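Local structure of periplasmic sugar-binding domain protein (Pseudomonas fluorescens Pf-5, 3H75) at residues Arg194-Gln197 and Gln198-Arg202; Leu307-Gly310 and Asp311-Thr315; Arg332-Gly336 and Leu337-Leu341. The protein probably binds a carbohydrate in the periplasm, as a two-domain alpha/beta solute-binding protein of the kind that serves bacterial sugar uptake. All blocks are in the same frame, centred on the assembly; numbering follows the deposited sequence.

Contact 1 of 3, residues Arg194-Gln197 and Gln198-Arg202; sequences RQAQ and QLLKR. With SO4 (sulfate ion), chain C.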
loop_
_atom_site.group_PDB
_atom_site.type_symbol
_atom_site.label_atom_id
_atom_site.label_comp_id
_atom_site.label_asym_id
_atom_site.label_seq_id
_atom_site.Cartn_x
_atom_site.Cartn_y
_atom_site.Cartn_z
ATOM N N ARG A 194 13.080 -15.455 -9.177
ATOM C CA ARG A 194 14.117 -16.441 -8.903
ATOM C C ARG A 194 13.673 -17.435 -7.840
ATOM O O ARG A 194 13.895 -18.638 -7.971
ATOM C CB ARG A 194 15.409 -15.745 -8.464
ATOM C CG ARG A 194 16.078 -14.921 -9.557
ATOM C CD ARG A 194 16.423 -15.781 -10.763
ATOM N NE ARG A 194 17.060 -15.008 -11.826
ATOM C CZ ARG A 194 17.362 -15.497 -13.024
ATOM N NH1 ARG A 194 17.085 -16.763 -13.315
ATOM N NH2 ARG A 194 17.937 -14.722 -13.934
ATOM N N GLN A 195 13.038 -16.931 -6.787
ATOM C CA GLN A 195 12.558 -17.793 -5.716
ATOM C C GLN A 195 11.475 -18.741 -6.231
ATOM O O GLN A 195 11.451 -19.920 -5.867
ATOM C CB GLN A 195 12.015 -16.942 -4.559
ATOM C CG GLN A 195 13.067 -16.062 -3.886
ATOM C CD GLN A 195 12.471 -15.070 -2.894
ATOM O OE1 GLN A 195 11.532 -14.341 -3.217
ATOM N NE2 GLN A 195 13.022 -15.031 -1.686
ATOM N N ALA A 196 10.591 -18.225 -7.086
ATOM C CA ALA A 196 9.500 -19.018 -7.647
ATOM C C ALA A 196 10.001 -20.139 -8.547
ATOM O O ALA A 196 9.430 -21.228 -8.564
ATOM C CB ALA A 196 8.534 -18.120 -8.422
ATOM N N GLN A 197 11.063 -19.877 -9.300
ATOM C CA GLN A 197 11.610 -20.905 -10.179
ATOM C C GLN A 197 11.938 -22.150 -9.370
ATOM O O GLN A 197 11.685 -23.271 -9.803
ATOM C CB GLN A 197 12.888 -20.418 -10.860
ATOM C CG GLN A 197 12.689 -19.390 -11.954
ATOM C CD GLN A 197 13.998 -19.034 -12.631
ATOM O OE1 GLN A 197 14.928 -18.549 -11.989
ATOM N NE2 GLN A 197 14.079 -19.282 -13.935
ATOM N N GLN A 198 12.506 -21.938 -8.190
ATOM C CA GLN A 198 12.886 -23.038 -7.318
ATOM C C GLN A 198 11.685 -23.642 -6.597
ATOM O O GLN A 198 11.467 -24.854 -6.642
ATOM C CB GLN A 198 13.909 -22.554 -6.291
ATOM C CG GLN A 198 15.162 -21.950 -6.902
ATOM C CD GLN A 198 16.096 -21.369 -5.858
ATOM O OE1 GLN A 198 16.560 -22.077 -4.962
ATOM N NE2 GLN A 198 16.376 -20.075 -5.968
ATOM N N LEU A 199 10.906 -22.788 -5.942
ATOM C CA LEU A 199 9.740 -23.230 -5.181
ATOM C C LEU A 199 8.668 -23.977 -5.977
ATOM O O LEU A 199 8.137 -24.986 -5.509
ATOM C CB LEU A 199 9.109 -22.028 -4.465
ATOM C CG LEU A 199 9.980 -21.381 -3.381
ATOM C CD1 LEU A 199 9.360 -20.070 -2.926
ATOM C CD2 LEU A 199 10.145 -22.342 -2.208
ATOM N N LEU A 200 8.341 -23.493 -7.171
ATOM C CA LEU A 200 7.317 -24.147 -7.977
ATOM C C LEU A 200 7.766 -25.503 -8.498
ATOM O O LEU A 200 6.940 -26.348 -8.835
ATOM C CB LEU A 200 6.891 -23.248 -9.141
ATOM C CG LEU A 200 6.006 -22.068 -8.732
ATOM C CD1 LEU A 200 5.789 -21.153 -9.928
ATOM C CD2 LEU A 200 4.674 -22.589 -8.195
ATOM N N LYS A 201 9.078 -25.704 -8.561
ATOM C CA LYS A 201 9.621 -26.973 -9.023
ATOM C C LYS A 201 9.622 -27.943 -7.843
ATOM O O LYS A 201 9.302 -29.125 -7.989
ATOM C CB LYS A 201 11.048 -26.778 -9.545
ATOM C CG LYS A 201 11.605 -27.979 -10.292
ATOM C CD LYS A 201 13.005 -27.700 -10.815
ATOM C CE LYS A 201 13.471 -28.797 -11.762
ATOM N NZ LYS A 201 13.425 -30.145 -11.128
ATOM N N ARG A 202 9.978 -27.424 -6.672
ATOM C CA ARG A 202 10.027 -28.208 -5.443
ATOM C C ARG A 202 8.639 -28.613 -4.951
ATOM O O ARG A 202 8.460 -29.703 -4.406
ATOM C CB ARG A 202 10.732 -27.409 -4.346
ATOM C CG ARG A 202 10.641 -28.024 -2.956
ATOM C CD ARG A 202 11.438 -29.316 -2.854
ATOM N NE ARG A 202 11.327 -29.922 -1.529
ATOM C CZ ARG A 202 10.266 -30.597 -1.098
ATOM N NH1 ARG A 202 9.215 -30.763 -1.888
ATOM N NH2 ARG A 202 10.254 -31.107 0.127
HETATM S S SO4 C . 6.719 -32.959 0.119
HETATM O O1 SO4 C . 5.260 -32.982 0.355
HETATM O O2 SO4 C . 6.992 -32.107 -1.057
HETATM O O3 SO4 C . 7.409 -32.418 1.306
HETATM O O4 SO4 C . 7.192 -34.334 -0.137
#
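Q198 turns its extended side chain back along the helix, one turn toward the N-terminal end, where NE2 approaches the backbone O of R194 at 3.5 Å in a weak hydrogen bond. With CG anti to the carbonyl carbon (chi1 -57°), the CH2 groups run beside the rim of the preceding turn, and CG itself packs against the same R194 oxygen. A flexible polar chain suits this solvent-facing position. R194 and Q197 meet through their ends: R194 NH1 donates to Q197 OE1 at 3.1 Å, tilted from both the carbonyl and guanidinium planes, while Q197 NE2 makes a weak bond to E226. The amide thus lies between a cation and, more loosely, a carboxylate.

This is an amphipathic helix, 189-202, of a Rossmann-like alpha/beta domain, and its other side is apolar. A196 and L200 stand one turn apart, A196 CB and L200 CD1 at 4.4 Å. The small A196 lets the helix come close to A220 and A223 of helix 214-226, and L200 extends over L149 of strand 146-152. L199 lies beside Q195, its CG only 3.2 Å from Q195 O, and reaches V183 of strand 177-184. Beneath these side chains the i to i+4 bonds are regular: L199 N donates to Q195 O at 2.9 Å, nearly straight.

At the C-terminal end R202 bends at chi2 (68°) and presents the edge of its guanidinium to a sulfate, probably from the crystallisation liquor. R202 NH1 meets sulfate O2 at 2.7 Å, almost linearly, NH2 reaches O3 more weakly, and R180 also donates to the anion.

Contact 2 of 3, residues Leu307-Gly310 and Asp311-Thr315; sequences LRLG and DQVGT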
loop_
_atom_site.group_PDB
_atom_site.type_symbol
_atom_site.label_atom_id
_atom_site.label_comp_id
_atom_site.label_asym_id
_atom_site.label_seq_id
_atom_site.Cartn_x
_atom_site.Cartn_y
_atom_site.Cartn_z
ATOM N N LEU A 307 -6.437 1.324 -15.411
ATOM C CA LEU A 307 -5.416 1.077 -16.419
ATOM C C LEU A 307 -5.383 2.212 -17.430
ATOM O O LEU A 307 -4.316 2.738 -17.760
ATOM C CB LEU A 307 -5.692 -0.251 -17.133
ATOM C CG LEU A 307 -4.754 -0.617 -18.288
ATOM C CD1 LEU A 307 -3.327 -0.715 -17.784
ATOM C CD2 LEU A 307 -5.197 -1.935 -18.896
ATOM N N ARG A 308 -6.560 2.593 -17.914
ATOM C CA ARG A 308 -6.673 3.667 -18.889
ATOM C C ARG A 308 -6.128 4.993 -18.359
ATOM O O ARG A 308 -5.400 5.699 -19.057
ATOM C CB ARG A 308 -8.140 3.838 -19.299
ATOM C CG ARG A 308 -8.395 4.981 -20.272
ATOM C CD ARG A 308 -9.845 4.989 -20.747
ATOM N NE ARG A 308 -10.800 5.157 -19.653
ATOM C CZ ARG A 308 -10.949 6.275 -18.946
ATOM N NH1 ARG A 308 -10.206 7.339 -19.216
ATOM N NH2 ARG A 308 -11.847 6.332 -17.971
ATOM N N LEU A 309 -6.467 5.318 -17.116
ATOM C CA LEU A 309 -6.035 6.577 -16.515
ATOM C C LEU A 309 -4.598 6.614 -16.009
ATOM O O LEU A 309 -3.926 7.642 -16.114
ATOM C CB LEU A 309 -6.991 6.951 -15.383
ATOM C CG LEU A 309 -8.362 7.425 -15.867
ATOM C CD1 LEU A 309 -9.362 7.390 -14.730
ATOM C CD2 LEU A 309 -8.225 8.833 -16.444
ATOM N N GLY A 310 -4.121 5.504 -15.461
ATOM C CA GLY A 310 -2.761 5.482 -14.957
ATOM C C GLY A 310 -2.549 6.559 -13.908
ATOM O O GLY A 310 -3.448 6.833 -13.104
ATOM N N ASP A 311 -1.375 7.183 -13.910
ATOM C CA ASP A 311 -1.077 8.215 -12.924
ATOM C C ASP A 311 -1.750 9.562 -13.192
ATOM O O ASP A 311 -1.427 10.573 -12.562
ATOM C CB ASP A 311 0.438 8.377 -12.775
ATOM C CG ASP A 311 1.087 7.172 -12.109
ATOM O OD1 ASP A 311 0.348 6.257 -11.682
ATOM O OD2 ASP A 311 2.330 7.142 -12.004
ATOM N N GLN A 312 -2.695 9.568 -14.126
ATOM C CA GLN A 312 -3.441 10.780 -14.425
ATOM C C GLN A 312 -4.754 10.695 -13.650
ATOM O O GLN A 312 -5.549 11.633 -13.652
ATOM C CB GLN A 312 -3.729 10.881 -15.930
ATOM C CG GLN A 312 -2.483 10.961 -16.807
ATOM C CD GLN A 312 -1.727 12.270 -16.651
ATOM O OE1 GLN A 312 -0.571 12.380 -17.058
ATOM N NE2 GLN A 312 -2.379 13.270 -16.074
ATOM N N VAL A 313 -4.974 9.572 -12.970
ATOM C CA VAL A 313 -6.215 9.378 -12.226
ATOM C C VAL A 313 -6.494 10.456 -11.176
ATOM O O VAL A 313 -7.648 10.819 -10.949
ATOM C CB VAL A 313 -6.257 7.967 -11.564
ATOM C CG1 VAL A 313 -5.242 7.870 -10.434
ATOM C CG2 VAL A 313 -7.662 7.677 -11.060
ATOM N N GLY A 314 -5.447 10.982 -10.551
ATOM C CA GLY A 314 -5.645 12.006 -9.540
ATOM C C GLY A 314 -6.285 13.280 -10.064
ATOM O O GLY A 314 -6.941 14.008 -9.317
ATOM N N THR A 315 -6.101 13.549 -11.353
ATOM C CA THR A 315 -6.657 14.750 -11.972
ATOM C C THR A 315 -8.183 14.762 -11.986
ATOM O O THR A 315 -8.797 15.816 -12.146
ATOM C CB THR A 315 -6.153 14.912 -13.420
ATOM O OG1 THR A 315 -6.627 13.822 -14.219
ATOM C CG2 THR A 315 -4.633 14.935 -13.455
HETATM O O HOH W 1 -1.973 5.731 -10.355
#
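L309 lays its CB against CB of V313, 4.0 Å away, and the two side chains cross at about a right angle, with L309 CD1 next to V313 CG2. V313 sets CG1 between its backbone N and carbonyl carbon (chi1 69°), 3.4 Å from G310 O, which leaves CG2 anti to N and facing L309. V313 is buried, and its short branched side chain offers one methyl to L309 and the other to the G310 carbonyl.

Just after helix 300-309, G310 leaves helical geometry with positive phi (58°), a conformation easy for glycine and a common way for a helix to stop; a CB here would clash with D311 N. Two backbone i to i+3 bonds carry the chain through the turn at G310: Q312 N donates to L309 O at 3.0 Å, and V313 N to G310 O. The chain then continues as a 3-10 segment, in which Q312 O takes both the N and the OG1 of T315. A water gives a short bond, 2.7 Å, to D311 OD1 and a weak one to G310 O.

Around this turn, D311 OD1 also bonds to S21 and its side chain rests on V20 and Q24 of helix 17-33, V313 packs on F263, and L307 touches L247 and I251 of helix 244-252.

Contact 3 of 3, residues Arg332-Gly336 and Leu337-Leu341; sequences RYPFG and LQLLL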
loop_
_atom_site.group_PDB
_atom_site.type_symbol
_atom_site.label_atom_id
_atom_site.label_comp_id
_atom_site.label_asym_id
_atom_site.label_seq_id
_atom_site.Cartn_x
_atom_site.Cartn_y
_atom_site.Cartn_z
ATOM N N ARG A 332 -18.059 13.765 7.001
ATOM C CA ARG A 332 -16.926 12.915 7.307
ATOM C C ARG A 332 -16.255 12.744 5.959
ATOM O O ARG A 332 -16.928 12.690 4.931
ATOM C CB ARG A 332 -17.384 11.563 7.860
ATOM C CG ARG A 332 -18.127 11.651 9.188
ATOM C CD ARG A 332 -18.139 10.303 9.901
ATOM N NE ARG A 332 -18.827 10.349 11.193
ATOM C CZ ARG A 332 -18.564 11.227 12.157
ATOM N NH1 ARG A 332 -17.626 12.146 11.982
ATOM N NH2 ARG A 332 -19.232 11.181 13.302
ATOM N N TYR A 333 -14.930 12.691 5.952
ATOM C CA TYR A 333 -14.205 12.532 4.702
ATOM C C TYR A 333 -14.624 11.234 4.023
ATOM O O TYR A 333 -14.599 10.169 4.640
ATOM C CB TYR A 333 -12.703 12.504 4.961
ATOM C CG TYR A 333 -12.149 13.773 5.565
ATOM C CD1 TYR A 333 -12.265 14.993 4.903
ATOM C CD2 TYR A 333 -11.458 13.742 6.777
ATOM C CE1 TYR A 333 -11.698 16.151 5.428
ATOM C CE2 TYR A 333 -10.889 14.891 7.309
ATOM C CZ TYR A 333 -11.010 16.090 6.631
ATOM O OH TYR A 333 -10.415 17.219 7.144
ATOM N N PRO A 334 -15.034 11.311 2.747
ATOM C CA PRO A 334 -15.453 10.118 2.008
ATOM C C PRO A 334 -14.284 9.474 1.262
ATOM O O PRO A 334 -14.453 8.948 0.162
ATOM C CB PRO A 334 -16.504 10.670 1.058
ATOM C CG PRO A 334 -15.914 11.994 0.687
ATOM C CD PRO A 334 -15.424 12.535 2.022
ATOM N N PHE A 335 -13.100 9.519 1.870
ATOM C CA PHE A 335 -11.899 8.953 1.258
ATOM C C PHE A 335 -12.086 7.508 0.805
ATOM O O PHE A 335 -12.466 6.642 1.590
ATOM C CB PHE A 335 -10.713 9.013 2.229
ATOM C CG PHE A 335 -10.352 10.402 2.681
ATOM C CD1 PHE A 335 -10.381 11.480 1.797
ATOM C CD2 PHE A 335 -9.934 10.619 3.988
ATOM C CE1 PHE A 335 -9.997 12.758 2.215
ATOM C CE2 PHE A 335 -9.545 11.890 4.417
ATOM C CZ PHE A 335 -9.578 12.958 3.528
ATOM N N GLY A 336 -11.797 7.250 -0.466
ATOM C CA GLY A 336 -11.940 5.904 -0.987
ATOM C C GLY A 336 -11.675 5.831 -2.475
ATOM O O GLY A 336 -11.623 6.850 -3.164
ATOM N N LEU A 337 -11.513 4.613 -2.977
ATOM C CA LEU A 337 -11.246 4.410 -4.392
ATOM C C LEU A 337 -12.435 4.851 -5.237
ATOM O O LEU A 337 -12.276 5.232 -6.396
ATOM C CB LEU A 337 -10.939 2.933 -4.655
ATOM C CG LEU A 337 -10.452 2.533 -6.046
ATOM C CD1 LEU A 337 -9.183 3.298 -6.397
ATOM C CD2 LEU A 337 -10.193 1.032 -6.068
ATOM N N GLN A 338 -13.629 4.812 -4.657
ATOM C CA GLN A 338 -14.816 5.200 -5.405
ATOM C C GLN A 338 -14.749 6.640 -5.905
ATOM O O GLN A 338 -15.330 6.965 -6.937
ATOM C CB GLN A 338 -16.076 4.992 -4.562
ATOM C CG GLN A 338 -17.363 5.110 -5.364
ATOM C CD GLN A 338 -17.271 4.405 -6.709
ATOM O OE1 GLN A 338 -16.854 3.247 -6.792
ATOM N NE2 GLN A 338 -17.660 5.104 -7.771
ATOM N N LEU A 339 -14.034 7.500 -5.184
ATOM C CA LEU A 339 -13.903 8.894 -5.593
ATOM C C LEU A 339 -13.153 8.998 -6.920
ATOM O O LEU A 339 -13.266 9.998 -7.633
ATOM C CB LEU A 339 -13.160 9.703 -4.523
ATOM C CG LEU A 339 -13.848 9.877 -3.165
ATOM C CD1 LEU A 339 -12.952 10.687 -2.236
ATOM C CD2 LEU A 339 -15.184 10.577 -3.351
ATOM N N LEU A 340 -12.391 7.958 -7.248
ATOM C CA LEU A 340 -11.620 7.928 -8.485
ATOM C C LEU A 340 -12.347 7.222 -9.624
ATOM O O LEU A 340 -12.048 7.456 -10.796
ATOM C CB LEU A 340 -10.278 7.217 -8.267
ATOM C CG LEU A 340 -9.167 7.863 -7.437
ATOM C CD1 LEU A 340 -9.629 8.095 -6.009
ATOM C CD2 LEU A 340 -7.953 6.946 -7.457
ATOM N N LEU A 341 -13.298 6.361 -9.282
ATOM C CA LEU A 341 -14.017 5.588 -10.287
ATOM C C LEU A 341 -15.406 6.097 -10.672
ATOM O O LEU A 341 -16.028 5.555 -11.583
ATOM C CB LEU A 341 -14.122 4.135 -9.820
ATOM C CG LEU A 341 -12.783 3.460 -9.506
ATOM C CD1 LEU A 341 -13.024 2.048 -9.005
ATOM C CD2 LEU A 341 -11.908 3.444 -10.752
#
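L339 holds CG anti to its carbonyl carbon (chi1 -66°) and extends beyond it with chi2 at 179°, which sends CD1 back over the loop before the helix, to 3.3 Å from P334 O. L339 CD2 lies 4.3 Å from P334 CG. The arrangement is the entry to a short C-terminal helix, 338-341, in which an irregular loop turns into helical geometry and the first turn folds a leucine back over the residues leading in.

L339 is the residue whose CB points toward the loop, and its branched end suits the place: one methyl sits against the P334 carbonyl and near F335 CA, while outside the segment the side chain touches W268 of helix 265-277 and L322 of helix 319-322. Cut back to an alanine, this position would probably lose the methyl contacts to the P334 ring, W268 and L322 and leave a gap between them.

P334 stiffens the approach, and its ring packs on L339 CD2 and touches L322. F335 points its CB away from the helix and stacks its ring with that of W268; Y333 CB lies 3.2 Å above the plane of the F335 ring, offset toward the rim. Y333 carries its hydroxyl to D275, a polar tie for a partly exposed aromatic residue whose side chain touches V271. L337 and L340 are buried, L337 touching L298 and L340 meeting F263 and W268, so leucine suits both positions.

G336 is almost fully extended (phi 175°), a backbone shape that is easiest without a side chain, and a CB there would sit tight against L337 N. Its carbonyl oxygen accepts from L339 N at 3.2 Å, with the donor well above the carbonyl plane, and L340 CD1 rests 3.7 Å from that same G336 O.

How the contacts relate
The three contacts follow one another along the chain. Contact 1 lies on helix 189-202, which packs on the mixed sheet of one domain, about 35 Å from contact 2 and 39 Å from contact 3, centre to centre; contacts 1 and 3 are on opposite sides of the chain's centre. Contacts 2 and 3 are neighbours, their centres about 15 Å apart, and touch where V313 CG2 meets L340 CD2 at 3.7 Å. F263 touches both of these residues, and helix 300-309, which ends in contact 2, also meets L341 of contact 3. Late segments 307-315 and 332-341 thus pack on each other, whereas contact 1 joins a helix to one domain's sheet, far from them.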